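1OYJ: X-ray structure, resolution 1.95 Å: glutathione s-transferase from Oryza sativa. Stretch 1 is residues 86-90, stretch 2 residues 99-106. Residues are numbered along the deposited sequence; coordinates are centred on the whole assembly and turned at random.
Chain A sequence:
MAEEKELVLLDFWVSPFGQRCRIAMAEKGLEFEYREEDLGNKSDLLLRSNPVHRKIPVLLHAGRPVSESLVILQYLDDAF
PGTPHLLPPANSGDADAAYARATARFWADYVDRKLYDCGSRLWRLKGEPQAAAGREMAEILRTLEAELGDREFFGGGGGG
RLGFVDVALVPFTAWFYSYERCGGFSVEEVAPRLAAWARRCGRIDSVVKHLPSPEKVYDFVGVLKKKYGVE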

# COMPACT_ATOMS: atom_id res chain seq x y z
N LEU A 86 -11.83 -7.13 10.30
CA LEU A 86 -11.67 -5.72 9.91
C LEU A 86 -12.20 -5.51 8.49
O LEU A 86 -12.69 -4.44 8.17
CB LEU A 86 -10.21 -5.30 9.98
CG LEU A 86 -9.68 -5.15 11.40
CD1 LEU A 86 -8.18 -4.92 11.32
CD2 LEU A 86 -10.41 -4.09 12.12
N LEU A 87 -12.05 -6.53 7.66
CA LEU A 87 -12.57 -6.50 6.31
C LEU A 87 -13.59 -7.61 6.20
O LEU A 87 -13.44 -8.65 6.81
CB LEU A 87 -11.45 -6.75 5.32
CG LEU A 87 -10.38 -5.68 5.20
CD1 LEU A 87 -9.18 -6.19 4.53
CD2 LEU A 87 -10.92 -4.52 4.52
N PRO A 88 -14.63 -7.44 5.40
CA PRO A 88 -15.65 -8.50 5.30
C PRO A 88 -15.05 -9.70 4.63
O PRO A 88 -14.30 -9.51 3.69
CB PRO A 88 -16.72 -7.90 4.39
CG PRO A 88 -16.26 -6.52 4.01
CD PRO A 88 -14.87 -6.29 4.52
N PRO A 89 -15.30 -10.92 5.09
CA PRO A 89 -14.84 -12.10 4.34
C PRO A 89 -15.55 -12.22 3.03
O PRO A 89 -16.72 -12.08 3.05
CB PRO A 89 -15.23 -13.25 5.24
CG PRO A 89 -15.34 -12.62 6.62
CD PRO A 89 -15.93 -11.29 6.36
N ALA A 90 -14.85 -12.32 1.89
CA ALA A 90 -15.54 -12.60 0.62
C ALA A 90 -15.81 -14.11 0.60
O ALA A 90 -16.28 -14.66 -0.39
CB ALA A 90 -14.71 -12.17 -0.59
N TYR A 99 -16.32 -5.97 -3.50
CA TYR A 99 -16.23 -4.58 -3.81
C TYR A 99 -15.95 -3.75 -2.54
O TYR A 99 -15.19 -2.80 -2.54
CB TYR A 99 -17.45 -4.06 -4.53
CG TYR A 99 -17.24 -2.67 -5.13
CD1 TYR A 99 -16.52 -2.52 -6.28
CD2 TYR A 99 -17.78 -1.56 -4.54
CE1 TYR A 99 -16.32 -1.26 -6.86
CE2 TYR A 99 -17.55 -0.27 -5.07
CZ TYR A 99 -16.85 -0.14 -6.23
OH TYR A 99 -16.63 1.08 -6.84
N ALA A 100 -16.58 -4.16 -1.45
CA ALA A 100 -16.40 -3.48 -0.16
C ALA A 100 -14.94 -3.63 0.31
O ALA A 100 -14.29 -2.64 0.77
CB ALA A 100 -17.39 -4.02 0.83
N ARG A 101 -14.38 -4.84 0.17
CA ARG A 101 -12.94 -4.97 0.44
C ARG A 101 -12.05 -4.05 -0.38
O ARG A 101 -11.05 -3.48 0.18
CB ARG A 101 -12.48 -6.40 0.26
CG ARG A 101 -12.97 -7.37 1.30
CD ARG A 101 -12.82 -8.89 0.88
NE ARG A 101 -11.45 -9.38 0.95
CZ ARG A 101 -10.92 -9.94 2.04
NH1 ARG A 101 -11.63 -10.04 3.15
NH2 ARG A 101 -9.66 -10.37 2.04
N ALA A 102 -12.33 -3.92 -1.69
CA ALA A 102 -11.52 -3.11 -2.55
C ALA A 102 -11.63 -1.64 -2.10
O ALA A 102 -10.67 -0.93 -2.06
CB ALA A 102 -11.91 -3.28 -4.03
N THR A 103 -12.85 -1.18 -1.83
CA THR A 103 -13.06 0.16 -1.33
C THR A 103 -12.33 0.46 -0.03
O THR A 103 -11.63 1.48 0.13
CB THR A 103 -14.66 0.37 -1.23
OG1 THR A 103 -15.17 0.49 -2.55
CG2 THR A 103 -15.02 1.70 -0.55
N ALA A 104 -12.35 -0.50 0.87
CA ALA A 104 -11.61 -0.37 2.11
C ALA A 104 -10.10 -0.34 1.91
O ALA A 104 -9.44 0.50 2.51
CB ALA A 104 -12.05 -1.44 3.08
N ARG A 105 -9.57 -1.16 1.02
CA ARG A 105 -8.15 -1.07 0.76
C ARG A 105 -7.77 0.23 0.09
O ARG A 105 -6.75 0.78 0.41
CB ARG A 105 -7.56 -2.24 0.02
CG ARG A 105 -7.81 -3.63 0.67
CD ARG A 105 -7.29 -4.82 -0.24
NE ARG A 105 -7.17 -6.09 0.48
CZ ARG A 105 -7.81 -7.21 0.19
NH1 ARG A 105 -7.67 -8.24 1.00
NH2 ARG A 105 -8.56 -7.34 -0.90
N PHE A 106 -8.60 0.72 -0.83
CA PHE A 106 -8.34 1.98 -1.46
C PHE A 106 -8.18 3.13 -0.38
O PHE A 106 -7.26 3.91 -0.43
CB PHE A 106 -9.50 2.33 -2.44
CG PHE A 106 -9.34 3.66 -3.07
CD1 PHE A 106 -8.66 3.80 -4.25
CD2 PHE A 106 -9.83 4.77 -2.45
CE1 PHE A 106 -8.37 5.07 -4.80
CE2 PHE A 106 -9.60 6.01 -2.96
CZ PHE A 106 -8.85 6.18 -4.16

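Residues 86-90 form an irregular segment that packs against two successive turns of a helix, of which residues 99-106 are a part, and the two stretches together bury 318 Å² of surface. Arg101 contributes the largest share. Its CA-to-CB bond points sideways relative to the segment, but the side chain, with chi1 at -70°, chi2 at 164° and chi3 at 75°, brings its guanidinium back to the loop. There Arg101 NH1 donates a hydrogen bond to Pro88 O at 2.8 Å, with an N-H...O angle of 160°. The carbonyl oxygen lies at the edge of the guanidinium, near its plane, as expected for an acceptor in line with an N-H bond. This is the only hydrogen bond between the stretches, and because its acceptor is a main-chain atom, it ties the arginine to the path of the loop rather than to a particular side chain. The aliphatic part of Arg101 is also used: its CD lies 4.1 Å from Ala90 CB, and its CG 3.9 Å from Pro88 CD.

Leu87, buried and directed toward the helix, supplies the main apolar contact. Its CD2 approaches Ala104 CB at 3.6 Å, a close apolar contact with an alanine side chain that itself points toward the loop. Leu87 CB also lies 3.9 Å from Arg101 NH1, so the leucine packs beside the polar group as well as against the helix surface. Its other methyl, CD1, is 4.4 Å from Arg105 NH1, a looser contact.

Pro88 takes part in two ways. While its carbonyl accepts the hydrogen bond, its ring extends the apolar packing, with CG 4.2 Å from Ala100 CB. Ala100 and Ala104, one helical turn apart and joined by the backbone hydrogen bond from Ala104 N to Ala100 O (2.9 Å), both point their CA-to-CB bonds toward the loop, where they meet Pro88 and Leu87 respectively.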